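Local structure of carbohydrate kinase, pfkB family (Enterococcus faecalis, 3KTN) at residues V164-N169 against Q185-I190; F168-S173 against R201-E206; L208-R213 against I226-S231; L235-G240 against G254-Q259. The protein is a putative sugar kinase of the PfkB (ribokinase-like) family that probably phosphorylates 2-keto-3-deoxygluconate and binds magnesium. All blocks are in the same frame, centred on the assembly; numbering follows the deposited sequence.

Contact 1 (V164-N169 against Q185-I190); sequences VCFDFN and QQYERI
Tyr187 of helix 177-190 reaches the C-terminal end of strand 163-167, where its ring is met by Phe166 and Phe168 and its hydroxyl by Asn169. The aromatic packing is of two kinds. Phe166 presents its edge to the face of Tyr187 in a T-shaped pair, centroids 5.2 Å apart and planes at 78°, with CZ lying above the rim rather than the centre of the tyrosine ring. Phe168 meets the same tyrosine obliquely, its CD1 3.2 Å from Tyr187 CE2. The aliphatic part comes from Ile190, one helical turn further on: its CG2 sits over the centre of the Phe166 ring in a CH-pi contact, 4.1 Å from the centroid. Phe166 extends to these partners with CG anti to the backbone N (chi1 176°). The single hydrogen bond across the contact runs from Asn169 N to Tyr187 OH, 3.0 Å long and nearly straight at 165°. Leu140 of helix 138-142 touches Phe166, Tyr187 and Ile190. The helix is thus held by an apolar aromatic cluster over the first strand of the beta-alpha-beta unit 163-198, while the buried tyrosine hydroxyl accepts from the backbone N-H of Asn169, just past the strand.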
# COMPACT_ATOMS: atom_id res chain seq x y z
N VAL A 164 -1.65 -2.67 44.11
CA VAL A 164 -2.24 -3.60 43.17
C VAL A 164 -3.43 -3.01 42.41
O VAL A 164 -4.36 -2.47 43.02
CB VAL A 164 -2.70 -4.89 43.89
CG1 VAL A 164 -3.26 -5.89 42.90
CG2 VAL A 164 -1.53 -5.50 44.65
N CYS A 165 -3.38 -3.11 41.08
CA CYS A 165 -4.44 -2.59 40.22
C CYS A 165 -5.08 -3.75 39.48
O CYS A 165 -4.42 -4.73 39.15
CB CYS A 165 -3.86 -1.60 39.22
SG CYS A 165 -2.87 -0.32 40.01
N PHE A 166 -6.37 -3.63 39.20
CA PHE A 166 -7.11 -4.69 38.54
C PHE A 166 -8.24 -4.14 37.69
O PHE A 166 -8.90 -3.17 38.08
CB PHE A 166 -7.68 -5.63 39.61
CG PHE A 166 -8.55 -6.72 39.06
CD1 PHE A 166 -8.01 -7.79 38.36
CD2 PHE A 166 -9.93 -6.70 39.27
CE1 PHE A 166 -8.81 -8.81 37.88
CE2 PHE A 166 -10.75 -7.71 38.79
CZ PHE A 166 -10.19 -8.77 38.09
N ASP A 167 -8.47 -4.75 36.54
CA ASP A 167 -9.53 -4.31 35.66
C ASP A 167 -10.54 -5.42 35.42
O ASP A 167 -10.16 -6.57 35.17
CB ASP A 167 -8.96 -3.85 34.30
CG ASP A 167 -8.39 -5.00 33.48
OD1 ASP A 167 -9.00 -5.37 32.46
OD2 ASP A 167 -7.34 -5.55 33.87
N PHE A 168 -11.81 -5.08 35.53
CA PHE A 168 -12.88 -6.04 35.28
C PHE A 168 -12.86 -6.23 33.77
O PHE A 168 -12.85 -5.25 33.01
CB PHE A 168 -14.24 -5.44 35.69
CG PHE A 168 -14.55 -5.56 37.16
CD1 PHE A 168 -15.37 -6.59 37.63
CD2 PHE A 168 -14.05 -4.64 38.08
CE1 PHE A 168 -15.69 -6.69 38.99
CE2 PHE A 168 -14.36 -4.74 39.44
CZ PHE A 168 -15.18 -5.76 39.89
N ASN A 169 -12.84 -7.48 33.31
CA ASN A 169 -12.84 -7.73 31.88
C ASN A 169 -14.05 -8.61 31.58
O ASN A 169 -13.94 -9.61 30.88
CB ASN A 169 -11.56 -8.45 31.44
CG ASN A 169 -11.32 -8.35 29.95
OD1 ASN A 169 -10.87 -9.30 29.31
ND2 ASN A 169 -11.62 -7.19 29.38
N GLN A 185 -16.80 -15.85 41.24
CA GLN A 185 -15.97 -16.51 42.24
C GLN A 185 -14.50 -16.12 42.13
O GLN A 185 -13.85 -15.85 43.14
CB GLN A 185 -16.10 -18.03 42.11
CG GLN A 185 -17.50 -18.55 42.31
CD GLN A 185 -17.63 -20.02 41.95
OE1 GLN A 185 -16.89 -20.86 42.45
NE2 GLN A 185 -18.57 -20.33 41.06
N GLN A 186 -13.98 -16.11 40.91
CA GLN A 186 -12.58 -15.77 40.70
C GLN A 186 -12.28 -14.32 41.04
O GLN A 186 -11.24 -14.01 41.61
CB GLN A 186 -12.19 -16.08 39.26
CG GLN A 186 -12.73 -17.42 38.78
CD GLN A 186 -12.48 -18.55 39.77
OE1 GLN A 186 -13.22 -19.53 39.80
NE2 GLN A 186 -11.42 -18.42 40.57
N TYR A 187 -13.21 -13.42 40.71
CA TYR A 187 -13.02 -12.01 41.02
C TYR A 187 -13.07 -11.80 42.53
O TYR A 187 -12.29 -11.02 43.09
CB TYR A 187 -14.09 -11.17 40.32
CG TYR A 187 -13.80 -10.87 38.86
CD1 TYR A 187 -13.37 -11.87 37.98
CD2 TYR A 187 -13.95 -9.58 38.35
CE1 TYR A 187 -13.11 -11.59 36.64
CE2 TYR A 187 -13.69 -9.29 37.01
CZ TYR A 187 -13.27 -10.30 36.16
OH TYR A 187 -13.01 -10.01 34.84
N GLU A 188 -13.99 -12.50 43.19
CA GLU A 188 -14.13 -12.37 44.64
C GLU A 188 -12.84 -12.80 45.33
O GLU A 188 -12.50 -12.30 46.40
CB GLU A 188 -15.32 -13.19 45.14
CG GLU A 188 -16.63 -12.73 44.52
CD GLU A 188 -17.85 -13.46 45.05
OE1 GLU A 188 -17.78 -14.69 45.26
OE2 GLU A 188 -18.89 -12.79 45.25
N ARG A 189 -12.11 -13.71 44.70
CA ARG A 189 -10.85 -14.20 45.26
C ARG A 189 -9.71 -13.19 45.16
O ARG A 189 -8.87 -13.11 46.06
CB ARG A 189 -10.44 -15.50 44.58
CG ARG A 189 -11.44 -16.63 44.77
CD ARG A 189 -11.06 -17.86 43.97
NE ARG A 189 -9.77 -18.40 44.38
CZ ARG A 189 -9.22 -19.49 43.83
NH1 ARG A 189 -9.86 -20.14 42.86
NH2 ARG A 189 -8.04 -19.92 44.26
N ILE A 190 -9.67 -12.41 44.08
CA ILE A 190 -8.58 -11.45 43.91
C ILE A 190 -8.89 -10.06 44.47
O ILE A 190 -7.99 -9.37 44.94
CB ILE A 190 -8.18 -11.29 42.42
CG1 ILE A 190 -6.83 -10.57 42.32
CG2 ILE A 190 -9.24 -10.49 41.67
CD1 ILE A 190 -6.26 -10.48 40.91

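Contact 2 (F168-S173 against R201-E206); sequences FNYRPS and RRDLVE. With SO4 (sulfate ion), chain B.
Tyr170 and Phe168, two residues apart in the loop after strand 163-167, both turn toward Asp203 of helix 201-206, whose carboxylate lies against their side chains. The contacts with the acid are van der Waals in nature. Asp203 OD1 approaches the edge of the Tyr170 ring, in its plane, 3.4 Å from CD2, so the carboxylate oxygen faces the weakly positive rim. OD2 lies 3.8 Å from Phe168 CB, and the phenylalanine ring and carboxylate planes are only 9° apart. The carboxylate also has a firm polar partner, because OD2 accepts a hydrogen bond from Ser200 N just ahead of the helix.

Apolar packing is thinner: Leu204 CD2 stands 4.4 Å from Phe168 CZ. At the exposed rim Pro172 CG makes a loose contact with a carboxylate oxygen, 4.1 Å from Glu206 OE1. Within the loop, Pro172 N is placed over the centre of one face of Tyr170.

The hydrogen bonds belong to Arg171, which points away from the helix. Its NE donates to O1 of a sulfate ion at 2.6 Å and its NH2 to O2 at 3.0 Å, a two-pronged grip from the edge of the guanidinium; Arg108 NH2 binds the same ion, which probably came from the crystallisation liquor.

The arrangement joins the loops and short helix that follow two neighbouring parallel strands, 163-167 and 196-198, at their C-terminal ends, the edge where alpha/beta folds of the ribokinase type commonly place their binding sites.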
# COMPACT_ATOMS: atom_id res chain seq x y z
N PHE A 168 -11.81 -5.08 35.53
CA PHE A 168 -12.88 -6.04 35.28
C PHE A 168 -12.86 -6.23 33.77
O PHE A 168 -12.85 -5.25 33.01
CB PHE A 168 -14.24 -5.44 35.69
CG PHE A 168 -14.55 -5.56 37.16
CD1 PHE A 168 -15.37 -6.59 37.63
CD2 PHE A 168 -14.05 -4.64 38.08
CE1 PHE A 168 -15.69 -6.69 38.99
CE2 PHE A 168 -14.36 -4.74 39.44
CZ PHE A 168 -15.18 -5.76 39.89
N ASN A 169 -12.84 -7.48 33.31
CA ASN A 169 -12.84 -7.73 31.88
C ASN A 169 -14.05 -8.61 31.58
O ASN A 169 -13.94 -9.61 30.88
CB ASN A 169 -11.56 -8.45 31.44
CG ASN A 169 -11.32 -8.35 29.95
OD1 ASN A 169 -10.87 -9.30 29.31
ND2 ASN A 169 -11.62 -7.19 29.38
N TYR A 170 -15.19 -8.23 32.14
CA TYR A 170 -16.43 -8.97 31.97
C TYR A 170 -17.26 -8.45 30.81
O TYR A 170 -17.68 -7.29 30.80
CB TYR A 170 -17.26 -8.90 33.25
CG TYR A 170 -18.69 -9.39 33.09
CD1 TYR A 170 -18.96 -10.71 32.71
CD2 TYR A 170 -19.77 -8.54 33.30
CE1 TYR A 170 -20.27 -11.16 32.55
CE2 TYR A 170 -21.09 -8.98 33.15
CZ TYR A 170 -21.33 -10.29 32.78
OH TYR A 170 -22.62 -10.73 32.63
N ARG A 171 -17.48 -9.31 29.82
CA ARG A 171 -18.28 -8.94 28.66
C ARG A 171 -19.52 -9.84 28.63
O ARG A 171 -19.45 -11.01 28.26
CB ARG A 171 -17.47 -9.09 27.38
CG ARG A 171 -16.29 -8.13 27.30
CD ARG A 171 -15.55 -8.26 25.99
NE ARG A 171 -14.33 -7.45 25.97
CZ ARG A 171 -14.30 -6.13 26.06
NH1 ARG A 171 -15.42 -5.44 26.18
NH2 ARG A 171 -13.13 -5.49 26.03
N PRO A 172 -20.67 -9.28 29.05
CA PRO A 172 -21.96 -9.97 29.09
C PRO A 172 -22.21 -10.84 27.86
O PRO A 172 -22.44 -12.04 27.97
CB PRO A 172 -22.96 -8.82 29.19
CG PRO A 172 -22.20 -7.79 29.97
CD PRO A 172 -20.84 -7.84 29.32
N SER A 173 -22.14 -10.20 26.70
CA SER A 173 -22.37 -10.86 25.42
C SER A 173 -21.53 -12.12 25.15
O SER A 173 -21.98 -13.01 24.43
CB SER A 173 -22.15 -9.85 24.29
OG SER A 173 -20.94 -9.14 24.46
N ARG A 201 -20.62 0.17 37.05
CA ARG A 201 -21.72 -0.15 37.95
C ARG A 201 -22.35 -1.47 37.54
O ARG A 201 -22.60 -2.34 38.39
CB ARG A 201 -22.78 0.95 37.88
CG ARG A 201 -24.08 0.63 38.61
CD ARG A 201 -25.15 1.66 38.31
NE ARG A 201 -26.37 1.47 39.09
CZ ARG A 201 -27.17 0.42 38.97
NH1 ARG A 201 -26.89 -0.55 38.11
NH2 ARG A 201 -28.27 0.34 39.73
N ARG A 202 -22.61 -1.63 36.25
CA ARG A 202 -23.22 -2.86 35.75
C ARG A 202 -22.40 -4.10 36.09
O ARG A 202 -22.95 -5.20 36.17
CB ARG A 202 -23.43 -2.78 34.23
CG ARG A 202 -24.43 -1.72 33.81
CD ARG A 202 -24.83 -1.89 32.35
NE ARG A 202 -25.76 -0.86 31.91
CZ ARG A 202 -25.46 0.43 31.81
NH1 ARG A 202 -24.23 0.85 32.10
NH2 ARG A 202 -26.37 1.30 31.40
N ASP A 203 -21.10 -3.94 36.28
CA ASP A 203 -20.28 -5.09 36.63
C ASP A 203 -20.66 -5.55 38.04
O ASP A 203 -20.88 -6.74 38.28
CB ASP A 203 -18.78 -4.75 36.60
CG ASP A 203 -18.23 -4.63 35.19
OD1 ASP A 203 -18.50 -5.54 34.37
OD2 ASP A 203 -17.52 -3.65 34.91
N LEU A 204 -20.74 -4.60 38.96
CA LEU A 204 -21.08 -4.90 40.34
C LEU A 204 -22.43 -5.61 40.43
O LEU A 204 -22.56 -6.62 41.11
CB LEU A 204 -21.11 -3.61 41.15
CG LEU A 204 -19.83 -2.78 41.05
CD1 LEU A 204 -19.94 -1.53 41.91
CD2 LEU A 204 -18.64 -3.63 41.48
N VAL A 205 -23.42 -5.08 39.72
CA VAL A 205 -24.76 -5.66 39.73
C VAL A 205 -24.88 -6.97 38.94
O VAL A 205 -25.28 -8.00 39.50
CB VAL A 205 -25.79 -4.65 39.17
CG1 VAL A 205 -27.16 -5.30 39.06
CG2 VAL A 205 -25.86 -3.43 40.08
N GLU A 206 -24.54 -6.93 37.66
CA GLU A 206 -24.64 -8.10 36.80
C GLU A 206 -23.63 -9.21 37.01
O GLU A 206 -23.94 -10.38 36.76
CB GLU A 206 -24.59 -7.68 35.33
CG GLU A 206 -25.84 -6.98 34.85
CD GLU A 206 -25.75 -6.58 33.40
OE1 GLU A 206 -25.38 -7.46 32.58
OE2 GLU A 206 -26.04 -5.41 33.08
S SO4 B . -10.97 -8.78 25.68
O1 SO4 B . -12.32 -9.09 26.18
O2 SO4 B . -10.76 -7.33 25.68
O3 SO4 B . -9.96 -9.43 26.54
O4 SO4 B . -10.85 -9.32 24.31

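Contact 3 (L208-R213 against I226-S231); sequences LGFIPR and IQRFMS
Arg228 of helix 218-233 sends its guanidinium to the backbone carbonyl of Ile211 in the loop that leads to this helix. NH2 makes the stronger bond to Ile211 O, 2.9 Å and 162°, with the oxygen in the guanidinium plane; NH1 adds a weak one at 3.3 Å. Both donors therefore share one acceptor, and NH1 has a second partner in a salt bridge to Glu224, one turn earlier in the helix. The chain bends at chi3 on its way to the loop, and the guanidinium slides past Phe210 with the two planes 16° apart. Arg213 is paired separately, its NE in a salt bridge with Asp215. On the helix, Gln227 NE2 is satisfied by Thr258 O.

Beside these polar groups the packing is apolar. Phe229 turns its edge toward the face of Phe210 in an offset T-shaped pair, centroids 5.6 Å apart and planes at 82°, with Phe210 CZ 3.6 Å from Phe229 CD1. Leu208 CD1 reaches Phe229 CE1 at 3.4 Å, crossing the ring at about a right angle. This is a helix-to-loop packing on the outside of an alpha/beta fold: the connection from helix 201-206 crosses the flank of helix 218-233, which leads into strand 237-245 of the large sheet.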
# COMPACT_ATOMS: atom_id res chain seq x y z
N LEU A 208 -21.07 -9.30 39.98
CA LEU A 208 -20.88 -9.55 41.40
C LEU A 208 -22.20 -9.69 42.15
O LEU A 208 -22.21 -9.77 43.38
CB LEU A 208 -20.04 -8.42 42.00
CG LEU A 208 -18.64 -8.26 41.39
CD1 LEU A 208 -17.90 -7.16 42.11
CD2 LEU A 208 -17.87 -9.57 41.48
N GLY A 209 -23.30 -9.72 41.41
CA GLY A 209 -24.61 -9.88 42.02
C GLY A 209 -25.05 -8.86 43.06
O GLY A 209 -26.01 -9.11 43.78
N PHE A 210 -24.36 -7.73 43.15
CA PHE A 210 -24.74 -6.71 44.12
C PHE A 210 -26.17 -6.24 43.86
O PHE A 210 -26.66 -6.29 42.73
CB PHE A 210 -23.79 -5.51 44.04
CG PHE A 210 -22.57 -5.65 44.89
CD1 PHE A 210 -22.39 -4.85 46.01
CD2 PHE A 210 -21.58 -6.58 44.57
CE1 PHE A 210 -21.25 -4.97 46.80
CE2 PHE A 210 -20.44 -6.71 45.36
CZ PHE A 210 -20.28 -5.91 46.48
N ILE A 211 -26.83 -5.79 44.93
CA ILE A 211 -28.20 -5.29 44.84
C ILE A 211 -28.25 -3.85 45.33
O ILE A 211 -27.77 -3.53 46.41
CB ILE A 211 -29.17 -6.15 45.70
CG1 ILE A 211 -29.15 -7.61 45.24
CG2 ILE A 211 -30.58 -5.59 45.60
CD1 ILE A 211 -29.68 -7.83 43.83
N PRO A 212 -28.83 -2.95 44.52
CA PRO A 212 -28.94 -1.53 44.88
C PRO A 212 -30.11 -1.23 45.82
O PRO A 212 -31.16 -1.86 45.74
CB PRO A 212 -29.10 -0.85 43.53
CG PRO A 212 -29.92 -1.85 42.77
CD PRO A 212 -29.25 -3.17 43.12
N ARG A 213 -29.90 -0.26 46.70
CA ARG A 213 -30.93 0.15 47.65
C ARG A 213 -32.10 0.75 46.88
O ARG A 213 -32.08 1.93 46.53
CB ARG A 213 -30.36 1.19 48.62
CG ARG A 213 -29.38 0.63 49.64
CD ARG A 213 -30.12 0.09 50.85
NE ARG A 213 -30.80 1.16 51.57
CZ ARG A 213 -30.19 2.10 52.29
NH1 ARG A 213 -28.87 2.10 52.38
NH2 ARG A 213 -30.90 3.04 52.89
N ILE A 226 -21.62 1.55 45.11
CA ILE A 226 -20.19 1.50 44.82
C ILE A 226 -19.29 1.63 46.04
O ILE A 226 -18.32 0.87 46.18
CB ILE A 226 -19.81 2.60 43.79
CG1 ILE A 226 -20.47 2.27 42.45
CG2 ILE A 226 -18.30 2.69 43.64
CD1 ILE A 226 -20.28 3.34 41.39
N GLN A 227 -19.58 2.57 46.93
CA GLN A 227 -18.75 2.73 48.11
C GLN A 227 -18.94 1.57 49.08
O GLN A 227 -18.10 1.33 49.95
CB GLN A 227 -19.04 4.07 48.79
CG GLN A 227 -18.73 5.25 47.88
CD GLN A 227 -18.85 6.58 48.58
OE1 GLN A 227 -19.88 6.89 49.18
NE2 GLN A 227 -17.79 7.38 48.52
N ARG A 228 -20.04 0.84 48.90
CA ARG A 228 -20.33 -0.32 49.74
C ARG A 228 -19.40 -1.43 49.25
O ARG A 228 -18.72 -2.09 50.05
CB ARG A 228 -21.80 -0.73 49.55
CG ARG A 228 -22.43 -1.43 50.74
CD ARG A 228 -23.92 -1.64 50.50
NE ARG A 228 -24.18 -2.74 49.58
CZ ARG A 228 -25.26 -2.84 48.81
NH1 ARG A 228 -26.19 -1.90 48.83
NH2 ARG A 228 -25.42 -3.90 48.03
N PHE A 229 -19.37 -1.63 47.94
CA PHE A 229 -18.51 -2.63 47.31
C PHE A 229 -17.06 -2.35 47.67
O PHE A 229 -16.29 -3.26 47.97
CB PHE A 229 -18.70 -2.57 45.78
CG PHE A 229 -17.54 -3.15 44.99
CD1 PHE A 229 -17.33 -4.52 44.95
CD2 PHE A 229 -16.68 -2.31 44.30
CE1 PHE A 229 -16.26 -5.05 44.22
CE2 PHE A 229 -15.61 -2.83 43.57
CZ PHE A 229 -15.40 -4.20 43.53
N MSE A 230 -16.69 -1.07 47.66
CA MSE A 230 -15.32 -0.66 47.97
C MSE A 230 -14.88 -0.92 49.41
O MSE A 230 -13.77 -1.39 49.64
CB MSE A 230 -15.14 0.82 47.67
CG MSE A 230 -15.16 1.16 46.19
SE MSE A 230 -14.77 3.03 45.95
CE MSE A 230 -12.85 2.99 46.22
N SER A 231 -15.74 -0.59 50.37
CA SER A 231 -15.38 -0.79 51.78
C SER A 231 -15.30 -2.28 52.09
O SER A 231 -14.51 -2.70 52.93
CB SER A 231 -16.40 -0.10 52.69
OG SER A 231 -17.72 -0.52 52.40

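Contact 4 (L235-G240 against G254-Q259); sequences LEWFAG and GYLYTQ
Phe238 and Tyr257 lie side by side, pointing the same way, on one face of the antiparallel beta hairpin formed by strands 237-245 and 250-257 within the large mixed sheet. Their residues are a hydrogen-bonded pair: Tyr257 N donates to Phe238 O at 2.7 Å, and Phe238 N returns a bond to Tyr257 O. Tyr257 CD2 lies 4.0 Å from Phe238 CD2, at the edge of the phenylalanine ring and near its plane. Tyr255, on the same face, crosses Phe238 obliquely. Its CG stands between the backbone N and the carbonyl carbon (chi1 53°), and the ring lies over Gly240, with Gly240 O above its centre; the absence of a side chain there lets the ring lie against the backbone. Tyr255 OH finds its partner in Gly199 O.

The other face carries Ala239 and Leu256, a non-hydrogen-bonded pair, and the indole of Trp237. Leu256 lays both methyls against Trp237: CD2 is over the six-membered ring in a CH-pi contact, 4.1 Å from its centroid, while CD1 sits nearer the rim, 3.7 Å from Trp237 CD2. Thr258 runs beside the indole and touches Trp237 CD1 with CG2. Helices 278-291 and 296-310 cover this face; helix 218-233 packs against the face of Phe238 and Tyr257.

Beyond the paired strands the chains stay joined by Gln259, whose NE2 donates to Leu235 O at 3.0 Å, and by a water that donates to Leu235 O and Glu236 O and accepts from Gln259 N at 2.7 Å.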
# COMPACT_ATOMS: atom_id res chain seq x y z
N LEU A 235 -11.06 -1.20 49.09
CA LEU A 235 -10.41 -0.65 47.91
C LEU A 235 -10.11 0.82 48.13
O LEU A 235 -10.82 1.51 48.86
CB LEU A 235 -11.32 -0.80 46.69
CG LEU A 235 -11.76 -2.23 46.37
CD1 LEU A 235 -12.72 -2.22 45.19
CD2 LEU A 235 -10.54 -3.10 46.08
N GLU A 236 -9.05 1.30 47.48
CA GLU A 236 -8.64 2.70 47.60
C GLU A 236 -9.29 3.56 46.51
O GLU A 236 -9.79 4.66 46.79
CB GLU A 236 -7.12 2.79 47.51
CG GLU A 236 -6.57 4.19 47.66
CD GLU A 236 -5.06 4.20 47.63
OE1 GLU A 236 -4.46 3.11 47.51
OE2 GLU A 236 -4.46 5.30 47.75
N TRP A 237 -9.28 3.06 45.27
CA TRP A 237 -9.86 3.79 44.13
C TRP A 237 -10.67 2.87 43.22
O TRP A 237 -10.27 1.74 42.95
CB TRP A 237 -8.75 4.43 43.28
CG TRP A 237 -8.30 5.80 43.69
CD1 TRP A 237 -8.47 6.40 44.90
CD2 TRP A 237 -7.52 6.72 42.90
NE1 TRP A 237 -7.85 7.62 44.92
CE2 TRP A 237 -7.26 7.85 43.70
CE3 TRP A 237 -7.02 6.69 41.59
CZ2 TRP A 237 -6.52 8.94 43.24
CZ3 TRP A 237 -6.28 7.79 41.13
CH2 TRP A 237 -6.04 8.89 41.96
N PHE A 238 -11.81 3.36 42.76
CA PHE A 238 -12.66 2.62 41.84
C PHE A 238 -12.95 3.61 40.72
O PHE A 238 -13.44 4.71 40.98
CB PHE A 238 -13.98 2.21 42.49
CG PHE A 238 -14.90 1.44 41.57
CD1 PHE A 238 -14.62 0.12 41.22
CD2 PHE A 238 -16.03 2.04 41.03
CE1 PHE A 238 -15.46 -0.59 40.35
CE2 PHE A 238 -16.87 1.35 40.16
CZ PHE A 238 -16.58 0.03 39.82
N ALA A 239 -12.64 3.25 39.48
CA ALA A 239 -12.87 4.17 38.37
C ALA A 239 -13.38 3.50 37.10
O ALA A 239 -13.19 2.30 36.89
CB ALA A 239 -11.60 4.95 38.07
N GLY A 240 -14.04 4.29 36.27
CA GLY A 240 -14.60 3.79 35.03
C GLY A 240 -15.18 4.94 34.23
O GLY A 240 -15.01 6.10 34.59
N GLY A 254 -16.05 10.28 32.70
CA GLY A 254 -15.32 9.42 33.61
C GLY A 254 -15.69 9.68 35.06
O GLY A 254 -16.06 10.79 35.42
N TYR A 255 -15.60 8.64 35.88
CA TYR A 255 -15.90 8.77 37.30
C TYR A 255 -14.81 8.10 38.11
O TYR A 255 -14.21 7.11 37.68
CB TYR A 255 -17.27 8.17 37.64
CG TYR A 255 -17.45 6.76 37.17
CD1 TYR A 255 -16.80 5.70 37.81
CD2 TYR A 255 -18.24 6.47 36.05
CE1 TYR A 255 -16.93 4.40 37.34
CE2 TYR A 255 -18.38 5.18 35.58
CZ TYR A 255 -17.72 4.14 36.23
OH TYR A 255 -17.84 2.86 35.77
N LEU A 256 -14.55 8.65 39.29
CA LEU A 256 -13.53 8.13 40.20
C LEU A 256 -14.06 8.17 41.63
O LEU A 256 -14.37 9.25 42.16
CB LEU A 256 -12.26 8.98 40.08
CG LEU A 256 -11.10 8.74 41.04
CD1 LEU A 256 -10.62 7.30 40.96
CD2 LEU A 256 -9.97 9.70 40.68
N TYR A 257 -14.17 7.00 42.25
CA TYR A 257 -14.68 6.89 43.62
C TYR A 257 -13.63 6.43 44.62
O TYR A 257 -12.65 5.76 44.27
CB TYR A 257 -15.81 5.86 43.71
CG TYR A 257 -17.10 6.20 43.00
CD1 TYR A 257 -18.15 6.82 43.68
CD2 TYR A 257 -17.30 5.83 41.67
CE1 TYR A 257 -19.37 7.07 43.05
CE2 TYR A 257 -18.51 6.07 41.03
CZ TYR A 257 -19.54 6.69 41.72
OH TYR A 257 -20.73 6.91 41.08
N THR A 258 -13.86 6.80 45.87
CA THR A 258 -13.03 6.38 47.00
C THR A 258 -14.13 5.92 47.94
O THR A 258 -15.31 6.03 47.61
CB THR A 258 -12.27 7.54 47.66
OG1 THR A 258 -13.20 8.48 48.19
CG2 THR A 258 -11.36 8.23 46.65
N GLN A 259 -13.77 5.40 49.11
CA GLN A 259 -14.81 4.96 50.02
C GLN A 259 -15.60 6.16 50.55
O GLN A 259 -16.75 6.01 50.95
CB GLN A 259 -14.19 4.16 51.17
CG GLN A 259 -13.73 2.78 50.74
CD GLN A 259 -13.11 1.97 51.86
OE1 GLN A 259 -13.72 1.77 52.91
NE2 GLN A 259 -11.89 1.50 51.65
O HOH W 1 -11.28 4.36 49.46

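Overall arrangement
Contacts 1 and 2 start from the same stretch of chain, sharing Phe168 and Asn169. The tip of Phe168 also meets contact 3, with Phe168 CZ 3.8 Å from Leu208 CD1 and 4.0 Å from Phe229 CZ. Contacts 2 and 3 are tied by the backbone, Phe210 N lying 2.9 Å from Leu204 O. Contact 3 passes into contact 4 where Leu235 N approaches Met230 O to 2.8 Å; contacts 1 and 4 reach the same sheet with centres 15 Å apart. None of the contacts touches the magnesium ion; the Asn169 side chain of contacts 1 and 2 is about 10 Å from that of Ile276 of the magnesium site and about 13 Å from the ion, but about 3 Å from the sulfate.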